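Local coordinates for uncharacterized lipoprotein GfcB (Escherichia coli K12, PDB 2IN5), which is of unknown function but belongs to a family of membrane-anchored lipoproteins linked to group 4 capsule polysaccharide, and may take part in capsule production or export, at residues L32-E43 with I188-K196; N144-E152 with Q164-A172. All coordinates share one frame; numbering follows the deposited sequence.

Interaction 1 pairs strand 36-41 with strand 189-194, the first and last strands of the chain. Interaction 2 pairs the neighbouring strands 143-156 and 161-170, which form a hairpin. Both strands of interaction 2 come between the two strands of interaction 1 along the chain. Both pairs are antiparallel. Strand 176-182 lies between them: it borders strand 189-194 on one side and strand 161-170 on the other. The centres are about 15 Å apart and the nearest atoms about 6 Å, so the contacts do not touch. Together they show a mostly beta protein built from antiparallel neighbours, with its first and last strands paired in the middle of the strand order.

Interaction 1 of 2, residues L32-E43 with I188-K196; sequences LPYSTMYLRLNE and IPVEMTFLK
Met37 holds CG anti to the backbone N (chi1 172°), and Phe194 across from it holds CG anti to its carbonyl carbon (chi1 -52°). These torsions lay the two side chains side by side; the non-hydrogen-bonded pairing puts them on the same face. Met37 is a selenomethionine. Its CG lies over the Phe194 ring, offset toward the rim, while SE approaches obliquely in a Met-aromatic contact. Met37 CE reaches Phe194 CE2 at 3.7 Å and SE of selenomethionine Met192 at 3.8 Å. Leu39, Val190 and Leu41 continue this apolar face, with Leu41 CD2 3.7 Å from Val190 CG2. Leu69 of strand 68-72 packs on Leu39 and Met192.

Tyr38, Thr193, Arg40 and Glu191 occupy the other face. Leu195 crosses Tyr38 at about a right angle. Its CD2 sits over the ring face, 4.2 Å from the Tyr38 centroid, as a CH-pi contact. The same Leu195 methyl is tight against Met37 CA at 3.4 Å. Arg46 adds a cation-pi contact to Tyr38. Arg40 and Glu191 lie alongside each other, CB to CB 3.6 Å. Arg40 NE stays 4.1 Å from Glu191 OE1, too far for a salt bridge.

Near Lys196, a water joins its O to Ser35 OG, which also bonds Gln6 N of the second subunit. Six backbone hydrogen bonds tie the segments into an antiparallel strand pair, flanked by strands 47-55 and 176-182.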
loop_
_atom_site.group_PDB
_atom_site.type_symbol
_atom_site.label_atom_id
_atom_site.label_comp_id
_atom_site.label_asym_id
_atom_site.label_seq_id
_atom_site.Cartn_x
_atom_site.Cartn_y
_atom_site.Cartn_z
ATOM N N LEU A 32 -1.295 -18.233 -12.199
ATOM C CA LEU A 32 -1.473 -16.867 -11.713
ATOM C C LEU A 32 -0.127 -16.152 -11.821
ATOM O O LEU A 32 0.896 -16.641 -11.336
ATOM C CB LEU A 32 -1.987 -16.855 -10.275
ATOM C CG LEU A 32 -3.452 -17.296 -10.146
ATOM C CD1 LEU A 32 -3.870 -17.229 -8.697
ATOM C CD2 LEU A 32 -4.360 -16.413 -10.988
ATOM N N PRO A 33 -0.116 -14.985 -12.481
ATOM C CA PRO A 33 1.090 -14.180 -12.686
ATOM C C PRO A 33 1.700 -13.578 -11.419
ATOM O O PRO A 33 2.901 -13.304 -11.376
ATOM C CB PRO A 33 0.627 -13.131 -13.691
ATOM C CG PRO A 33 -0.797 -12.913 -13.299
ATOM C CD PRO A 33 -1.313 -14.302 -13.006
ATOM N N TYR A 34 0.880 -13.407 -10.386
ATOM C CA TYR A 34 1.331 -12.835 -9.120
ATOM C C TYR A 34 1.360 -13.820 -7.963
ATOM O O TYR A 34 0.758 -14.889 -8.023
ATOM C CB TYR A 34 0.445 -11.642 -8.749
ATOM C CG TYR A 34 -1.015 -11.871 -9.049
ATOM C CD1 TYR A 34 -1.795 -12.708 -8.250
ATOM C CD2 TYR A 34 -1.608 -11.286 -10.168
ATOM C CE1 TYR A 34 -3.129 -12.955 -8.567
ATOM C CE2 TYR A 34 -2.934 -11.527 -10.489
ATOM C CZ TYR A 34 -3.688 -12.360 -9.690
ATOM O OH TYR A 34 -5.002 -12.596 -10.021
ATOM N N SER A 35 2.068 -13.432 -6.908
ATOM C CA SER A 35 2.222 -14.236 -5.708
ATOM C C SER A 35 0.918 -14.429 -4.946
ATOM O O SER A 35 0.074 -13.538 -4.888
ATOM C CB SER A 35 3.282 -13.598 -4.802
ATOM O OG SER A 35 4.531 -13.532 -5.472
ATOM N N THR A 36 0.755 -15.610 -4.368
ATOM C CA THR A 36 -0.450 -15.917 -3.622
ATOM C C THR A 36 -0.064 -16.726 -2.406
ATOM O O THR A 36 1.077 -17.152 -2.283
ATOM C CB THR A 36 -1.472 -16.687 -4.495
ATOM O OG1 THR A 36 -0.879 -17.890 -4.998
ATOM C CG2 THR A 36 -1.911 -15.826 -5.675
HETATM N N MSE A 37 -1.018 -16.944 -1.514
HETATM C CA MSE A 37 -0.746 -17.653 -0.278
HETATM C C MSE A 37 -1.989 -18.350 0.326
HETATM O O MSE A 37 -3.131 -17.943 0.086
HETATM C CB MSE A 37 -0.192 -16.622 0.709
HETATM C CG MSE A 37 -0.020 -17.095 2.133
HETATM SE SE MSE A 37 -0.667 -15.754 3.387
HETATM C CE MSE A 37 0.609 -14.352 3.006
ATOM N N TYR A 38 -1.755 -19.405 1.100
ATOM C CA TYR A 38 -2.833 -20.110 1.788
ATOM C C TYR A 38 -2.708 -19.689 3.239
ATOM O O TYR A 38 -1.672 -19.906 3.863
ATOM C CB TYR A 38 -2.679 -21.632 1.677
ATOM C CG TYR A 38 -3.260 -22.206 0.405
ATOM C CD1 TYR A 38 -2.616 -23.241 -0.278
ATOM C CD2 TYR A 38 -4.428 -21.683 -0.147
ATOM C CE1 TYR A 38 -3.116 -23.732 -1.489
ATOM C CE2 TYR A 38 -4.935 -22.168 -1.351
ATOM C CZ TYR A 38 -4.274 -23.188 -2.016
ATOM O OH TYR A 38 -4.762 -23.640 -3.213
ATOM N N LEU A 39 -3.755 -19.069 3.769
ATOM C CA LEU A 39 -3.745 -18.611 5.152
ATOM C C LEU A 39 -4.593 -19.504 6.038
ATOM O O LEU A 39 -5.671 -19.937 5.649
ATOM C CB LEU A 39 -4.279 -17.176 5.238
ATOM C CG LEU A 39 -4.562 -16.668 6.658
ATOM C CD1 LEU A 39 -3.267 -16.678 7.457
ATOM C CD2 LEU A 39 -5.153 -15.260 6.623
ATOM N N ARG A 40 -4.103 -19.776 7.237
ATOM C CA ARG A 40 -4.843 -20.588 8.183
ATOM C C ARG A 40 -4.753 -19.913 9.554
ATOM O O ARG A 40 -3.665 -19.735 10.097
ATOM C CB ARG A 40 -4.257 -22.001 8.237
ATOM C CG ARG A 40 -4.902 -22.911 9.272
ATOM C CD ARG A 40 -5.659 -24.053 8.627
ATOM N NE ARG A 40 -4.795 -24.848 7.760
ATOM C CZ ARG A 40 -5.221 -25.859 7.007
ATOM N NH1 ARG A 40 -6.505 -26.197 7.017
ATOM N NH2 ARG A 40 -4.366 -26.525 6.241
ATOM N N LEU A 41 -5.895 -19.515 10.101
ATOM C CA LEU A 41 -5.922 -18.873 11.404
ATOM C C LEU A 41 -6.573 -19.779 12.429
ATOM O O LEU A 41 -7.626 -20.364 12.174
ATOM C CB LEU A 41 -6.688 -17.555 11.345
ATOM C CG LEU A 41 -6.033 -16.485 10.485
ATOM C CD1 LEU A 41 -6.982 -15.320 10.307
ATOM C CD2 LEU A 41 -4.738 -16.038 11.130
ATOM N N ASN A 42 -5.937 -19.883 13.590
ATOM C CA ASN A 42 -6.431 -20.714 14.679
ATOM C C ASN A 42 -6.756 -22.123 14.226
ATOM O O ASN A 42 -7.808 -22.654 14.575
ATOM C CB ASN A 42 -7.687 -20.102 15.295
ATOM C CG ASN A 42 -7.421 -18.779 15.956
ATOM O OD1 ASN A 42 -6.687 -18.697 16.943
ATOM N ND2 ASN A 42 -8.017 -17.725 15.417
ATOM N N GLU A 43 -5.865 -22.731 13.452
ATOM C CA GLU A 43 -6.093 -24.090 12.978
ATOM C C GLU A 43 -7.453 -24.147 12.278
ATOM O O GLU A 43 -8.055 -25.213 12.150
ATOM C CB GLU A 43 -6.099 -25.072 14.159
ATOM C CG GLU A 43 -4.924 -24.958 15.135
ATOM C CD GLU A 43 -3.685 -25.719 14.688
ATOM O OE1 GLU A 43 -2.682 -25.721 15.442
ATOM O OE2 GLU A 43 -3.704 -26.318 13.589
ATOM N N ILE A 188 -3.023 -17.316 19.229
ATOM C CA ILE A 188 -3.545 -17.167 17.870
ATOM C C ILE A 188 -2.597 -17.652 16.768
ATOM O O ILE A 188 -2.009 -16.857 16.029
ATOM C CB ILE A 188 -3.937 -15.715 17.577
ATOM C CG1 ILE A 188 -4.927 -15.228 18.633
ATOM C CG2 ILE A 188 -4.590 -15.623 16.198
ATOM C CD1 ILE A 188 -5.311 -13.765 18.489
ATOM N N PRO A 189 -2.473 -18.982 16.620
ATOM C CA PRO A 189 -1.600 -19.582 15.614
ATOM C C PRO A 189 -1.960 -19.214 14.188
ATOM O O PRO A 189 -3.129 -19.183 13.802
ATOM C CB PRO A 189 -1.715 -21.076 15.911
ATOM C CG PRO A 189 -3.100 -21.209 16.434
ATOM C CD PRO A 189 -3.247 -20.015 17.332
ATOM N N VAL A 190 -0.922 -18.927 13.416
ATOM C CA VAL A 190 -1.064 -18.533 12.032
ATOM C C VAL A 190 -0.215 -19.446 11.161
ATOM O O VAL A 190 0.946 -19.711 11.472
ATOM C CB VAL A 190 -0.599 -17.074 11.842
ATOM C CG1 VAL A 190 -0.739 -16.656 10.391
ATOM C CG2 VAL A 190 -1.404 -16.158 12.743
ATOM N N GLU A 191 -0.804 -19.936 10.075
ATOM C CA GLU A 191 -0.101 -20.817 9.141
ATOM C C GLU A 191 -0.162 -20.186 7.763
ATOM O O GLU A 191 -1.233 -19.789 7.310
ATOM C CB GLU A 191 -0.763 -22.197 9.092
ATOM C CG GLU A 191 -0.689 -23.001 10.378
ATOM C CD GLU A 191 -1.357 -24.363 10.244
ATOM O OE1 GLU A 191 -0.992 -25.118 9.312
ATOM O OE2 GLU A 191 -2.245 -24.682 11.072
HETATM N N MSE A 192 0.983 -20.091 7.101
HETATM C CA MSE A 192 1.029 -19.504 5.771
HETATM C C MSE A 192 1.855 -20.342 4.806
HETATM O O MSE A 192 2.957 -20.781 5.139
HETATM C CB MSE A 192 1.607 -18.095 5.836
HETATM C CG MSE A 192 0.833 -17.170 6.751
HETATM SE SE MSE A 192 1.441 -15.346 6.619
HETATM C CE MSE A 192 2.882 -15.489 7.899
ATOM N N THR A 193 1.308 -20.564 3.614
ATOM C CA THR A 193 1.990 -21.329 2.580
ATOM C C THR A 193 2.041 -20.448 1.337
ATOM O O THR A 193 1.009 -20.051 0.801
ATOM C CB THR A 193 1.252 -22.661 2.270
ATOM O OG1 THR A 193 1.233 -23.481 3.444
ATOM C CG2 THR A 193 1.971 -23.428 1.165
ATOM N N PHE A 194 3.252 -20.127 0.898
ATOM C CA PHE A 194 3.436 -19.273 -0.264
ATOM C C PHE A 194 3.559 -20.113 -1.514
ATOM O O PHE A 194 4.544 -20.816 -1.705
ATOM C CB PHE A 194 4.660 -18.398 -0.041
ATOM C CG PHE A 194 4.617 -17.669 1.254
ATOM C CD1 PHE A 194 4.906 -18.326 2.439
ATOM C CD2 PHE A 194 4.197 -16.352 1.305
ATOM C CE1 PHE A 194 4.773 -17.682 3.664
ATOM C CE2 PHE A 194 4.059 -15.693 2.529
ATOM C CZ PHE A 194 4.346 -16.359 3.704
ATOM N N LEU A 195 2.534 -20.023 -2.356
ATOM C CA LEU A 195 2.428 -20.806 -3.572
ATOM C C LEU A 195 3.335 -20.476 -4.736
ATOM O O LEU A 195 3.878 -21.378 -5.370
ATOM C CB LEU A 195 0.985 -20.797 -4.075
ATOM C CG LEU A 195 -0.122 -21.427 -3.218
ATOM C CD1 LEU A 195 0.256 -22.838 -2.779
ATOM C CD2 LEU A 195 -0.364 -20.564 -2.019
ATOM N N LYS A 196 3.492 -19.198 -5.042
ATOM C CA LYS A 196 4.331 -18.847 -6.171
ATOM C C LYS A 196 5.797 -18.840 -5.783
ATOM O O LYS A 196 6.226 -18.066 -4.929
ATOM C CB LYS A 196 3.912 -17.499 -6.733
ATOM C CG LYS A 196 4.743 -17.048 -7.887
ATOM C CD LYS A 196 4.115 -15.844 -8.525
ATOM C CE LYS A 196 5.054 -15.292 -9.537
ATOM N NZ LYS A 196 5.533 -16.435 -10.347
HETATM O O HOH W 1 6.496 -15.294 -5.024
HETATM O O HOH W 2 3.618 -16.559 -3.094
HETATM O O HOH W 3 -1.497 -22.929 5.217
HETATM O O HOH W 4 -3.683 -21.879 11.903
#

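Interaction 2 of 2, residues N144-E152 with Q164-A172; sequences NVLCNVWQE and QNTFWVDSA
Glu152 and Asn165 lie side by side near one end of an antiparallel beta hairpin, strands 143-156 and 161-170. This is the tightly packed part. Glu152 has CG anti to the backbone N (chi1 173°) and an extended chain, which carries its carboxylate to Asn165. Asn165 ND2 donates to Glu152 OE1 at 2.8 Å, meeting it on the anti side but 33° out of the carboxylate plane. Glu152 OE1 also lies at the edge of the Phe167 ring, in its plane, 3.4 Å from Phe167 CE2. Arg75 forms a salt bridge to OE1 and probably helps keep this buried group charged. Further along this face, Trp150 CD1 touches Val169 CG2 at 3.8 Å, and Phe132 meets the Trp150 ring edge-to-face.

On the other face, Val149 CG2 packs on Trp168 CD1 at 3.7 Å, and Trp168 NE1 bonds Glu136. Thr166 CG2 covers one face of that indole. Thr166 OG1 donates to Gln151 OE1 at 2.6 Å, from above the carbonyl plane. A leucine in place of Gln151 would lose this carbonyl and would probably strand the buried Thr166 hydroxyl without its acceptor.

The contact is looser at the Leu146-Ser171 end, where Leu146 is exposed and Ser171 N reaches Leu146 O at a longer 3.3 Å. There Asp170 opens an Asx turn: its OD1 accepts from Thr173 N and, on the anti lone pair, from Ala172 N, with Asp170 OD1 to Ala172 N 2.8 Å.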
loop_
_atom_site.group_PDB
_atom_site.type_symbol
_atom_site.label_atom_id
_atom_site.label_comp_id
_atom_site.label_asym_id
_atom_site.label_seq_id
_atom_site.Cartn_x
_atom_site.Cartn_y
_atom_site.Cartn_z
ATOM N N ASN A 144 7.971 -29.678 -5.967
ATOM C CA ASN A 144 8.851 -29.945 -4.856
ATOM C C ASN A 144 9.786 -28.780 -4.605
ATOM O O ASN A 144 10.252 -28.124 -5.539
ATOM C CB ASN A 144 9.679 -31.195 -5.117
ATOM C CG ASN A 144 8.901 -32.452 -4.879
ATOM O OD1 ASN A 144 7.924 -32.452 -4.132
ATOM N ND2 ASN A 144 9.337 -33.543 -5.494
ATOM N N VAL A 145 10.045 -28.523 -3.330
ATOM C CA VAL A 145 10.951 -27.455 -2.938
ATOM C C VAL A 145 11.771 -27.879 -1.712
ATOM O O VAL A 145 11.218 -28.299 -0.690
ATOM C CB VAL A 145 10.177 -26.123 -2.663
ATOM C CG1 VAL A 145 9.119 -26.324 -1.602
ATOM C CG2 VAL A 145 11.149 -25.028 -2.257
ATOM N N LEU A 146 13.094 -27.807 -1.856
ATOM C CA LEU A 146 14.019 -28.155 -0.780
ATOM C C LEU A 146 14.105 -26.958 0.130
ATOM O O LEU A 146 14.411 -25.859 -0.321
ATOM C CB LEU A 146 15.414 -28.460 -1.323
ATOM C CG LEU A 146 15.588 -29.794 -2.036
ATOM C CD1 LEU A 146 17.039 -29.956 -2.480
ATOM C CD2 LEU A 146 15.205 -30.911 -1.089
ATOM N N CYS A 147 13.849 -27.183 1.413
ATOM C CA CYS A 147 13.856 -26.113 2.398
ATOM C C CYS A 147 14.752 -26.385 3.569
ATOM O O CYS A 147 14.905 -27.529 3.979
ATOM C CB CYS A 147 12.456 -25.901 2.995
ATOM S SG CYS A 147 11.115 -25.583 1.845
ATOM N N ASN A 148 15.334 -25.322 4.113
ATOM C CA ASN A 148 16.123 -25.447 5.325
ATOM C C ASN A 148 15.036 -25.205 6.365
ATOM O O ASN A 148 14.332 -24.199 6.303
ATOM C CB ASN A 148 17.172 -24.341 5.460
ATOM C CG ASN A 148 18.282 -24.455 4.440
ATOM O OD1 ASN A 148 18.710 -25.556 4.083
ATOM N ND2 ASN A 148 18.771 -23.311 3.977
ATOM N N VAL A 149 14.882 -26.124 7.305
ATOM C CA VAL A 149 13.864 -25.968 8.330
ATOM C C VAL A 149 14.439 -25.260 9.547
ATOM O O VAL A 149 15.340 -25.772 10.203
ATOM C CB VAL A 149 13.295 -27.331 8.776
ATOM C CG1 VAL A 149 12.231 -27.118 9.839
ATOM C CG2 VAL A 149 12.716 -28.071 7.579
ATOM N N TRP A 150 13.920 -24.074 9.842
ATOM C CA TRP A 150 14.381 -23.312 10.992
ATOM C C TRP A 150 13.319 -23.275 12.082
ATOM O O TRP A 150 12.176 -22.916 11.828
ATOM C CB TRP A 150 14.719 -21.893 10.569
ATOM C CG TRP A 150 16.014 -21.768 9.848
ATOM C CD1 TRP A 150 16.201 -21.560 8.511
ATOM C CD2 TRP A 150 17.311 -21.786 10.438
ATOM N NE1 TRP A 150 17.541 -21.438 8.231
ATOM C CE2 TRP A 150 18.245 -21.571 9.399
ATOM C CE3 TRP A 150 17.776 -21.960 11.748
ATOM C CZ2 TRP A 150 19.620 -21.522 9.631
ATOM C CZ3 TRP A 150 19.139 -21.914 11.978
ATOM C CH2 TRP A 150 20.049 -21.694 10.920
ATOM N N GLN A 151 13.712 -23.658 13.291
ATOM C CA GLN A 151 12.822 -23.661 14.444
ATOM C C GLN A 151 13.168 -22.495 15.362
ATOM O O GLN A 151 14.242 -22.481 15.963
ATOM C CB GLN A 151 12.986 -24.954 15.226
ATOM C CG GLN A 151 12.601 -26.177 14.440
ATOM C CD GLN A 151 11.148 -26.527 14.611
ATOM O OE1 GLN A 151 10.297 -25.645 14.736
ATOM N NE2 GLN A 151 10.847 -27.824 14.600
ATOM N N GLU A 152 12.258 -21.531 15.478
ATOM C CA GLU A 152 12.461 -20.365 16.328
ATOM C C GLU A 152 11.843 -20.567 17.708
ATOM O O GLU A 152 10.614 -20.627 17.854
ATOM C CB GLU A 152 11.853 -19.123 15.669
ATOM C CG GLU A 152 11.853 -17.869 16.540
ATOM C CD GLU A 152 11.188 -16.674 15.859
ATOM O OE1 GLU A 152 10.014 -16.799 15.442
ATOM O OE2 GLU A 152 11.830 -15.601 15.743
ATOM N N GLN A 164 7.056 -22.281 20.034
ATOM C CA GLN A 164 7.966 -22.471 18.908
ATOM C C GLN A 164 7.316 -22.136 17.573
ATOM O O GLN A 164 6.190 -22.534 17.319
ATOM C CB GLN A 164 8.449 -23.927 18.880
ATOM C CG GLN A 164 9.105 -24.359 17.564
ATOM C CD GLN A 164 9.358 -25.860 17.504
ATOM O OE1 GLN A 164 10.402 -26.346 17.944
ATOM N NE2 GLN A 164 8.385 -26.604 16.975
ATOM N N ASN A 165 8.021 -21.374 16.742
ATOM C CA ASN A 165 7.540 -21.041 15.403
ATOM C C ASN A 165 8.436 -21.828 14.467
ATOM O O ASN A 165 9.561 -22.168 14.826
ATOM C CB ASN A 165 7.709 -19.557 15.068
ATOM C CG ASN A 165 6.925 -18.642 15.991
ATOM O OD1 ASN A 165 5.738 -18.855 16.245
ATOM N ND2 ASN A 165 7.584 -17.600 16.482
ATOM N N THR A 166 7.955 -22.108 13.264
ATOM C CA THR A 166 8.749 -22.854 12.299
ATOM C C THR A 166 8.701 -22.143 10.957
ATOM O O THR A 166 7.653 -21.653 10.544
ATOM C CB THR A 166 8.222 -24.300 12.153
ATOM O OG1 THR A 166 8.158 -24.915 13.446
ATOM C CG2 THR A 166 9.153 -25.124 11.271
ATOM N N PHE A 167 9.848 -22.076 10.285
ATOM C CA PHE A 167 9.943 -21.413 8.988
ATOM C C PHE A 167 10.664 -22.309 7.984
ATOM O O PHE A 167 11.801 -22.715 8.213
ATOM C CB PHE A 167 10.707 -20.089 9.136
ATOM C CG PHE A 167 10.066 -19.119 10.085
ATOM C CD1 PHE A 167 9.019 -18.302 9.667
ATOM C CD2 PHE A 167 10.474 -19.056 11.416
ATOM C CE1 PHE A 167 8.383 -17.438 10.561
ATOM C CE2 PHE A 167 9.848 -18.201 12.314
ATOM C CZ PHE A 167 8.796 -17.387 11.886
ATOM N N TRP A 168 9.992 -22.617 6.880
ATOM C CA TRP A 168 10.554 -23.448 5.815
ATOM C C TRP A 168 11.149 -22.554 4.743
ATOM O O TRP A 168 10.419 -21.919 3.977
ATOM C CB TRP A 168 9.467 -24.313 5.211
ATOM C CG TRP A 168 9.103 -25.447 6.087
ATOM C CD1 TRP A 168 9.643 -26.696 6.072
ATOM C CD2 TRP A 168 8.114 -25.445 7.125
ATOM N NE1 TRP A 168 9.051 -27.480 7.034
ATOM C CE2 TRP A 168 8.105 -26.737 7.692
ATOM C CE3 TRP A 168 7.230 -24.477 7.628
ATOM C CZ2 TRP A 168 7.246 -27.090 8.738
ATOM C CZ3 TRP A 168 6.371 -24.832 8.672
ATOM C CH2 TRP A 168 6.387 -26.127 9.211
ATOM N N VAL A 169 12.479 -22.528 4.682
ATOM C CA VAL A 169 13.203 -21.670 3.745
ATOM C C VAL A 169 13.767 -22.364 2.509
ATOM O O VAL A 169 14.364 -23.430 2.607
ATOM C CB VAL A 169 14.392 -20.977 4.460
ATOM C CG1 VAL A 169 15.065 -19.992 3.523
ATOM C CG2 VAL A 169 13.909 -20.297 5.726
ATOM N N ASP A 170 13.590 -21.739 1.353
ATOM C CA ASP A 170 14.131 -22.266 0.112
ATOM C C ASP A 170 15.656 -22.143 0.229
ATOM O O ASP A 170 16.190 -21.038 0.207
ATOM C CB ASP A 170 13.636 -21.441 -1.069
ATOM C CG ASP A 170 14.124 -21.983 -2.400
ATOM O OD1 ASP A 170 15.351 -22.016 -2.632
ATOM O OD2 ASP A 170 13.268 -22.381 -3.208
ATOM N N SER A 171 16.346 -23.276 0.335
ATOM C CA SER A 171 17.799 -23.310 0.509
ATOM C C SER A 171 18.656 -22.647 -0.574
ATOM O O SER A 171 19.872 -22.569 -0.426
ATOM C CB SER A 171 18.256 -24.763 0.676
ATOM O OG SER A 171 18.018 -25.508 -0.506
ATOM N N ALA A 172 18.017 -22.179 -1.645
ATOM C CA ALA A 172 18.694 -21.548 -2.774
ATOM C C ALA A 172 18.389 -20.055 -2.928
ATOM O O ALA A 172 19.244 -19.271 -3.350
ATOM C CB ALA A 172 18.325 -22.276 -4.061
#